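Side-chain contacts in putative cell invasion protein with MAC/Perforin domain (PDB 3KK7), which is a membrane-attack complex/perforin family protein of a human gut symbiont and may act on membranes as relatives do, though its own role is unproven: residues V193-N198 and V202-S207; Y359-T362 and F366-Q369; D348-L351 and F355-R358. One frame throughout, in Å; residues are numbered along the deposited sequence.

Overall arrangement
All three contacts join pieces of chain that lie close in sequence within the MACPF region, and together they knit a small helical cluster. Contact 1 packs helix 190-198 on helix 201-208; contacts 2 and 3 share helix 353-363, contact 3 at its N-terminal part and contact 2 near its C-terminal end. Their centres are 12 to 13 Å from one another. Contacts 1 and 3 meet through leucine, isoleucine and aromatic groups, with L196 CD2 at 3.6 Å from I350 CG2. Contacts 1 and 2 meet where V202 CG2 approaches T362 CG2 (4.0 Å), while R358 of contact 3 brushes the Q367 side chain of contact 2.

Contact 1: residues V193-N198 and V202-S207; sequences VDALYN and VELMQS
L204 of helix 201-208 reaches across to A195 and L196 of helix 190-198, and these three residues make up the apolar join of a helical hairpin (two consecutive, roughly antiparallel helices) in the MACPF region. The two helices follow each other with a very short link, so their backbones come close: the A195 and L204 CA atoms are 5.6 Å apart. A residue as small as A195 suits such an approach, since its side chain is a single methyl, and L204 CG rests against it.

The L204 side chain can be followed outward. From its CB, which is directed at the facing helix, the chain runs to CG, placed opposite the backbone N by a chi1 of -175°. L204 CG meets the alanine methyl, with A195 CB 3.8 Å away. Of the two branches, L204 CD1 goes on over the A195 backbone, lying 3.7 Å from A195 C, and ends against L196 CD1 at 3.6 Å. The two leucine side chains thus lie alongside each other and point the same way. L196 starts out from its CA away from the neighbouring helix, and its CD1 branch returns to make the touch. Its other surfaces pack on I350 and on F355 of helix 353-363, so the leucine links the hairpin to a third helix.

Helix 190-198 also carries a polar link of its own, spanning one turn from D194 to N198. N198 ND2 donates to D194 OD1 at 2.7 Å, while N198 OD1 is bound by the hydroxyl of Y508. The aspartate oxygen lies close to the plane of the asparagine amide, yet the amide approaches it from above the carboxylate plane, 59° out of it.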
loop_
_atom_site.group_PDB
_atom_site.type_symbol
_atom_site.label_atom_id
_atom_site.label_comp_id
_atom_site.label_asym_id
_atom_site.label_seq_id
_atom_site.Cartn_x
_atom_site.Cartn_y
_atom_site.Cartn_z
ATOM N N VAL A 193 -11.576 -7.792 -1.437
ATOM C CA VAL A 193 -11.855 -8.547 -0.214
ATOM C C VAL A 193 -11.229 -9.919 -0.318
ATOM O O VAL A 193 -10.622 -10.379 0.629
ATOM C CB VAL A 193 -13.345 -8.703 0.075
ATOM C CG1 VAL A 193 -13.555 -9.628 1.278
ATOM C CG2 VAL A 193 -13.975 -7.318 0.301
ATOM N N ASP A 194 -11.334 -10.552 -1.476
ATOM C CA ASP A 194 -10.671 -11.829 -1.693
ATOM C C ASP A 194 -9.181 -11.773 -1.382
ATOM O O ASP A 194 -8.669 -12.645 -0.701
ATOM C CB ASP A 194 -10.848 -12.313 -3.133
ATOM C CG ASP A 194 -10.189 -13.669 -3.379
ATOM O OD1 ASP A 194 -10.770 -14.690 -2.972
ATOM O OD2 ASP A 194 -9.094 -13.715 -3.977
ATOM N N ALA A 195 -8.495 -10.761 -1.900
ATOM C CA ALA A 195 -7.038 -10.658 -1.757
ATOM C C ALA A 195 -6.688 -10.386 -0.313
ATOM O O ALA A 195 -5.696 -10.898 0.203
ATOM C CB ALA A 195 -6.492 -9.597 -2.656
ATOM N N LEU A 196 -7.561 -9.647 0.358
ATOM C CA LEU A 196 -7.374 -9.278 1.762
ATOM C C LEU A 196 -7.342 -10.496 2.672
ATOM O O LEU A 196 -6.512 -10.567 3.564
ATOM C CB LEU A 196 -8.497 -8.334 2.207
ATOM C CG LEU A 196 -8.237 -7.330 3.334
ATOM C CD1 LEU A 196 -7.102 -6.343 2.949
ATOM C CD2 LEU A 196 -9.559 -6.573 3.676
ATOM N N TYR A 197 -8.248 -11.440 2.450
ATOM C CA TYR A 197 -8.310 -12.635 3.281
ATOM C C TYR A 197 -7.691 -13.902 2.701
ATOM O O TYR A 197 -7.461 -14.834 3.449
ATOM C CB TYR A 197 -9.757 -12.926 3.714
ATOM C CG TYR A 197 -10.184 -12.024 4.835
ATOM C CD1 TYR A 197 -9.790 -12.287 6.136
ATOM C CD2 TYR A 197 -10.923 -10.874 4.591
ATOM C CE1 TYR A 197 -10.126 -11.438 7.165
ATOM C CE2 TYR A 197 -11.276 -10.028 5.618
ATOM C CZ TYR A 197 -10.872 -10.312 6.906
ATOM O OH TYR A 197 -11.215 -9.482 7.950
ATOM N N ASN A 198 -7.415 -13.964 1.407
ATOM C CA ASN A 198 -6.938 -15.219 0.820
ATOM C C ASN A 198 -5.513 -15.210 0.308
ATOM O O ASN A 198 -5.038 -16.208 -0.208
ATOM C CB ASN A 198 -7.889 -15.703 -0.269
ATOM C CG ASN A 198 -9.262 -16.028 0.276
ATOM O OD1 ASN A 198 -9.397 -16.601 1.358
ATOM N ND2 ASN A 198 -10.288 -15.655 -0.463
ATOM N N VAL A 202 1.711 -8.982 1.354
ATOM C CA VAL A 202 2.768 -8.910 0.370
ATOM C C VAL A 202 2.210 -9.195 -1.031
ATOM O O VAL A 202 2.447 -8.425 -1.965
ATOM C CB VAL A 202 3.952 -9.874 0.695
ATOM C CG1 VAL A 202 4.802 -10.176 -0.569
ATOM C CG2 VAL A 202 4.828 -9.298 1.839
ATOM N N GLU A 203 1.465 -10.299 -1.147
ATOM C CA GLU A 203 0.865 -10.732 -2.419
ATOM C C GLU A 203 -0.182 -9.735 -2.941
ATOM O O GLU A 203 -0.225 -9.422 -4.138
ATOM C CB GLU A 203 0.265 -12.140 -2.262
ATOM C CG GLU A 203 1.298 -13.296 -2.466
ATOM C CD GLU A 203 0.914 -14.640 -1.810
ATOM O OE1 GLU A 203 -0.196 -14.770 -1.237
ATOM O OE2 GLU A 203 1.751 -15.577 -1.861
ATOM N N LEU A 204 -1.005 -9.223 -2.027
ATOM C CA LEU A 204 -2.015 -8.246 -2.352
ATOM C C LEU A 204 -1.335 -7.005 -2.923
ATOM O O LEU A 204 -1.787 -6.464 -3.932
ATOM C CB LEU A 204 -2.866 -7.926 -1.105
ATOM C CG LEU A 204 -4.109 -6.999 -1.182
ATOM C CD1 LEU A 204 -4.953 -7.100 0.104
ATOM C CD2 LEU A 204 -3.729 -5.536 -1.482
HETATM N N MSE A 205 -0.230 -6.565 -2.336
HETATM C CA MSE A 205 0.427 -5.353 -2.874
HETATM C C MSE A 205 1.092 -5.615 -4.212
HETATM O O MSE A 205 1.176 -4.722 -5.047
HETATM C CB MSE A 205 1.406 -4.716 -1.890
HETATM C CG MSE A 205 0.704 -4.172 -0.680
HETATM SE SE MSE A 205 1.844 -3.767 0.850
HETATM C CE MSE A 205 2.700 -2.117 0.173
ATOM N N GLN A 206 1.548 -6.833 -4.429
ATOM C CA GLN A 206 2.162 -7.172 -5.719
ATOM C C GLN A 206 1.149 -7.077 -6.848
ATOM O O GLN A 206 1.442 -6.605 -7.931
ATOM C CB GLN A 206 2.679 -8.588 -5.715
ATOM C CG GLN A 206 3.825 -8.826 -4.828
ATOM C CD GLN A 206 4.149 -10.325 -4.671
ATOM O OE1 GLN A 206 5.175 -10.661 -4.060
ATOM N NE2 GLN A 206 3.286 -11.227 -5.206
ATOM N N SER A 207 -0.053 -7.541 -6.576
ATOM C CA SER A 207 -1.086 -7.558 -7.563
ATOM C C SER A 207 -1.777 -6.181 -7.740
ATOM O O SER A 207 -1.933 -5.717 -8.878
ATOM C CB SER A 207 -2.088 -8.639 -7.189
ATOM O OG SER A 207 -3.202 -8.475 -8.012
#

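Contact 2: residues Y359-T362 and F366-Q369; sequences YNDT and FQYQ
The C-terminal end of helix 353-363 is where this contact lies, and the chain that leaves it folds back so that F366 and Q367 meet D361 and T362. A single carbonyl, D361 O, takes two successive amides of the returning chain. F366 N binds D361 O at 2.7 Å almost in line with the C=O bond; Q367 N reaches the same D361 O at 3.2 Å, from well above the carbonyl plane. The two donors thus reach one acceptor from different directions, and the loop is fixed to the helix at two neighbouring residues.

Side chains pack beside this pair of bonds. D361 and Q367 run alongside each other in the same direction, and D361 CB rests on Q367 CG at 3.6 Å. A chi1 of -62° sets Q367 CG anti to its carbonyl carbon and so beside D361 CB. F366 instead lies roughly perpendicular to the aspartate, with D361 OD1 near the plane of its ring, at the edge by CD1.

In the MACPF region this exit from the helix leads into the loop that runs on to strand 376-386. T362 approaches the same loop through its backbone: T362 CA makes a CH...O contact with Q367 O at 3.3 Å. Its hydroxyl is held back within the helix, where T362 OG1 bonds to R358 O. A water bridges the two carbonyls, donating to T362 O at 2.8 Å and to Q367 O at 2.7 Å, and it also lies at the edge of the Y368 ring, in its plane.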
loop_
_atom_site.group_PDB
_atom_site.type_symbol
_atom_site.label_atom_id
_atom_site.label_comp_id
_atom_site.label_asym_id
_atom_site.label_seq_id
_atom_site.Cartn_x
_atom_site.Cartn_y
_atom_site.Cartn_z
ATOM N N TYR A 359 0.196 -3.661 6.267
ATOM C CA TYR A 359 0.313 -2.844 5.089
ATOM C C TYR A 359 1.373 -1.774 5.331
ATOM O O TYR A 359 2.331 -1.632 4.558
ATOM C CB TYR A 359 -1.027 -2.157 4.705
ATOM C CG TYR A 359 -0.809 -0.993 3.737
ATOM C CD1 TYR A 359 -0.624 -1.214 2.380
ATOM C CD2 TYR A 359 -0.710 0.309 4.191
ATOM C CE1 TYR A 359 -0.369 -0.156 1.496
ATOM C CE2 TYR A 359 -0.473 1.355 3.324
ATOM C CZ TYR A 359 -0.289 1.117 1.974
ATOM O OH TYR A 359 -0.041 2.186 1.100
ATOM N N ASN A 360 1.203 -1.027 6.407
ATOM C CA ASN A 360 2.159 0.029 6.747
ATOM C C ASN A 360 3.576 -0.477 6.977
ATOM O O ASN A 360 4.560 0.080 6.449
ATOM C CB ASN A 360 1.667 0.845 7.951
ATOM C CG ASN A 360 0.605 1.842 7.552
ATOM O OD1 ASN A 360 0.905 2.758 6.799
ATOM N ND2 ASN A 360 -0.633 1.656 8.005
ATOM N N ASP A 361 3.678 -1.544 7.732
ATOM C CA ASP A 361 4.982 -2.077 8.050
ATOM C C ASP A 361 5.649 -2.654 6.779
ATOM O O ASP A 361 6.885 -2.619 6.623
ATOM C CB ASP A 361 4.854 -3.169 9.136
ATOM C CG ASP A 361 4.741 -2.622 10.557
ATOM O OD1 ASP A 361 5.052 -1.434 10.824
ATOM O OD2 ASP A 361 4.378 -3.441 11.433
ATOM N N THR A 362 4.843 -3.183 5.863
ATOM C CA THR A 362 5.407 -3.832 4.690
ATOM C C THR A 362 5.857 -2.734 3.747
ATOM O O THR A 362 6.949 -2.793 3.186
ATOM C CB THR A 362 4.405 -4.768 4.041
ATOM O OG1 THR A 362 3.995 -5.769 4.987
ATOM C CG2 THR A 362 4.987 -5.427 2.810
ATOM N N PHE A 366 9.561 -2.718 7.129
ATOM C CA PHE A 366 9.713 -3.264 8.490
ATOM C C PHE A 366 9.314 -4.761 8.605
ATOM O O PHE A 366 9.824 -5.475 9.457
ATOM C CB PHE A 366 8.938 -2.451 9.535
ATOM C CG PHE A 366 9.362 -0.997 9.654
ATOM C CD1 PHE A 366 8.402 -0.014 9.975
ATOM C CD2 PHE A 366 10.698 -0.598 9.444
ATOM C CE1 PHE A 366 8.771 1.347 10.079
ATOM C CE2 PHE A 366 11.083 0.755 9.561
ATOM C CZ PHE A 366 10.121 1.735 9.868
ATOM N N GLN A 367 8.419 -5.233 7.755
ATOM C CA GLN A 367 7.963 -6.604 7.820
ATOM C C GLN A 367 7.739 -7.112 6.425
ATOM O O GLN A 367 7.380 -6.358 5.548
ATOM C CB GLN A 367 6.622 -6.679 8.549
ATOM C CG GLN A 367 6.639 -6.227 9.992
ATOM C CD GLN A 367 7.317 -7.220 10.903
ATOM O OE1 GLN A 367 7.151 -8.436 10.751
ATOM N NE2 GLN A 367 8.079 -6.710 11.869
ATOM N N TYR A 368 7.921 -8.403 6.217
ATOM C CA TYR A 368 7.657 -8.997 4.923
ATOM C C TYR A 368 7.446 -10.495 5.118
ATOM O O TYR A 368 8.396 -11.226 5.370
ATOM C CB TYR A 368 8.829 -8.707 3.982
ATOM C CG TYR A 368 8.638 -9.155 2.572
ATOM C CD1 TYR A 368 8.373 -8.253 1.552
ATOM C CD2 TYR A 368 8.781 -10.486 2.232
ATOM C CE1 TYR A 368 8.209 -8.690 0.195
ATOM C CE2 TYR A 368 8.625 -10.917 0.921
ATOM C CZ TYR A 368 8.332 -10.029 -0.093
ATOM O OH TYR A 368 8.169 -10.523 -1.370
ATOM N N GLN A 369 6.200 -10.937 5.053
ATOM C CA GLN A 369 5.870 -12.341 5.036
ATOM C C GLN A 369 5.406 -12.659 3.610
ATOM O O GLN A 369 4.363 -12.131 3.178
ATOM C CB GLN A 369 4.776 -12.649 6.053
ATOM C CG GLN A 369 4.370 -14.115 6.001
ATOM C CD GLN A 369 3.703 -14.624 7.246
ATOM O OE1 GLN A 369 4.301 -14.631 8.324
ATOM N NE2 GLN A 369 2.480 -15.106 7.106
HETATM O O HOH W 1 8.533 -5.110 3.466
#

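Contact 3: residues D348-L351 and F355-R358; sequences DFIL and FKQR
With chi1 at 56°, I350 holds CG1 between its own backbone N and carbonyl carbon, which sends CD1 toward F355, while K356 bends at chi3 (83°) and again at chi4 to fold its ammonium group back toward I350 O. The contact closes the loop that follows strand 343-345 onto the first turns of helix 353-363, in the MACPF region. The I350 side chain lies roughly perpendicular to that of F355, and the touch is made by I350 CD1 on F355 CB at 3.6 Å. The phenyl ring beyond CB leads away from I350 and packs edge-to-face with Y197.

The K356 and I350 side chains run past one another in antiparallel fashion. Along the way the lysine methylene K356 CG lies 3.8 Å from I350 CG1, so the aliphatic part of K356 lies against I350 before its charged end turns to the loop backbone. There NZ has its main partner outside the two segments, S347 O, and the direct bond to I350 O is weak. D348 stands near with the opposite charge, but its OD2 is bridged to K125 and its OD1 remains 4.7 Å from K356 NZ. A water also bridges the pair: it accepts from K356 NZ and donates to I350 O, each at 2.6 Å.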
loop_
_atom_site.group_PDB
_atom_site.type_symbol
_atom_site.label_atom_id
_atom_site.label_comp_id
_atom_site.label_asym_id
_atom_site.label_seq_id
_atom_site.Cartn_x
_atom_site.Cartn_y
_atom_site.Cartn_z
ATOM N N ASP A 348 -6.147 2.844 4.765
ATOM C CA ASP A 348 -7.340 3.667 5.003
ATOM C C ASP A 348 -8.637 3.040 4.535
ATOM O O ASP A 348 -9.684 3.499 4.937
ATOM C CB ASP A 348 -7.188 5.061 4.387
ATOM C CG ASP A 348 -6.402 6.000 5.286
ATOM O OD1 ASP A 348 -6.277 5.699 6.498
ATOM O OD2 ASP A 348 -5.911 7.045 4.789
ATOM N N PHE A 349 -8.575 1.992 3.715
ATOM C CA PHE A 349 -9.776 1.353 3.163
ATOM C C PHE A 349 -10.170 0.015 3.773
ATOM O O PHE A 349 -11.025 -0.670 3.233
ATOM C CB PHE A 349 -9.623 1.241 1.642
ATOM C CG PHE A 349 -9.639 2.571 0.990
ATOM C CD1 PHE A 349 -8.525 3.368 1.017
ATOM C CD2 PHE A 349 -10.802 3.071 0.449
ATOM C CE1 PHE A 349 -8.561 4.613 0.484
ATOM C CE2 PHE A 349 -10.841 4.338 -0.080
ATOM C CZ PHE A 349 -9.729 5.108 -0.067
ATOM N N ILE A 350 -9.566 -0.335 4.908
ATOM C CA ILE A 350 -9.840 -1.599 5.595
ATOM C C ILE A 350 -10.022 -1.348 7.072
ATOM O O ILE A 350 -9.500 -0.374 7.609
ATOM C CB ILE A 350 -8.739 -2.661 5.326
ATOM C CG1 ILE A 350 -7.355 -2.155 5.701
ATOM C CG2 ILE A 350 -8.703 -3.049 3.861
ATOM C CD1 ILE A 350 -6.286 -3.153 5.399
ATOM N N LEU A 351 -10.797 -2.211 7.718
ATOM C CA LEU A 351 -11.140 -2.040 9.127
ATOM C C LEU A 351 -10.184 -2.737 10.087
ATOM O O LEU A 351 -10.075 -2.337 11.256
ATOM C CB LEU A 351 -12.533 -2.606 9.390
ATOM C CG LEU A 351 -13.688 -1.980 8.663
ATOM C CD1 LEU A 351 -14.911 -2.783 8.978
ATOM C CD2 LEU A 351 -13.825 -0.547 9.131
ATOM N N PHE A 355 -4.233 -5.825 9.640
ATOM C CA PHE A 355 -3.940 -5.660 8.213
ATOM C C PHE A 355 -3.440 -4.250 7.946
ATOM O O PHE A 355 -2.531 -4.030 7.143
ATOM C CB PHE A 355 -5.139 -5.955 7.336
ATOM C CG PHE A 355 -5.688 -7.358 7.476
ATOM C CD1 PHE A 355 -4.997 -8.352 8.166
ATOM C CD2 PHE A 355 -6.894 -7.686 6.860
ATOM C CE1 PHE A 355 -5.509 -9.620 8.257
ATOM C CE2 PHE A 355 -7.420 -8.968 6.952
ATOM C CZ PHE A 355 -6.740 -9.934 7.645
ATOM N N LYS A 356 -4.033 -3.295 8.639
ATOM C CA LYS A 356 -3.634 -1.914 8.515
ATOM C C LYS A 356 -2.158 -1.789 8.836
ATOM O O LYS A 356 -1.377 -1.306 8.027
ATOM C CB LYS A 356 -4.488 -1.035 9.446
ATOM C CG LYS A 356 -5.930 -0.791 8.927
ATOM C CD LYS A 356 -6.831 -0.207 9.998
ATOM C CE LYS A 356 -6.706 1.290 10.147
ATOM N NZ LYS A 356 -7.480 1.973 9.067
ATOM N N GLN A 357 -1.790 -2.270 10.011
ATOM C CA GLN A 357 -0.416 -2.221 10.475
ATOM C C GLN A 357 0.544 -2.972 9.544
ATOM O O GLN A 357 1.618 -2.475 9.212
ATOM C CB GLN A 357 -0.359 -2.791 11.893
ATOM C CG GLN A 357 0.967 -2.599 12.660
ATOM C CD GLN A 357 1.402 -1.154 12.683
ATOM O OE1 GLN A 357 0.559 -0.245 12.676
ATOM N NE2 GLN A 357 2.724 -0.921 12.696
ATOM N N ARG A 358 0.144 -4.152 9.084
ATOM C CA ARG A 358 0.985 -4.948 8.192
ATOM C C ARG A 358 1.240 -4.277 6.840
ATOM O O ARG A 358 2.351 -4.359 6.331
ATOM C CB ARG A 358 0.408 -6.354 7.999
ATOM C CG ARG A 358 1.326 -7.264 7.219
ATOM C CD ARG A 358 1.040 -8.735 7.399
ATOM N NE ARG A 358 1.386 -9.162 8.752
ATOM C CZ ARG A 358 2.616 -9.421 9.191
ATOM N NH1 ARG A 358 3.647 -9.336 8.383
ATOM N NH2 ARG A 358 2.813 -9.786 10.459
HETATM O O HOH W 2 -10.007 2.014 8.474
#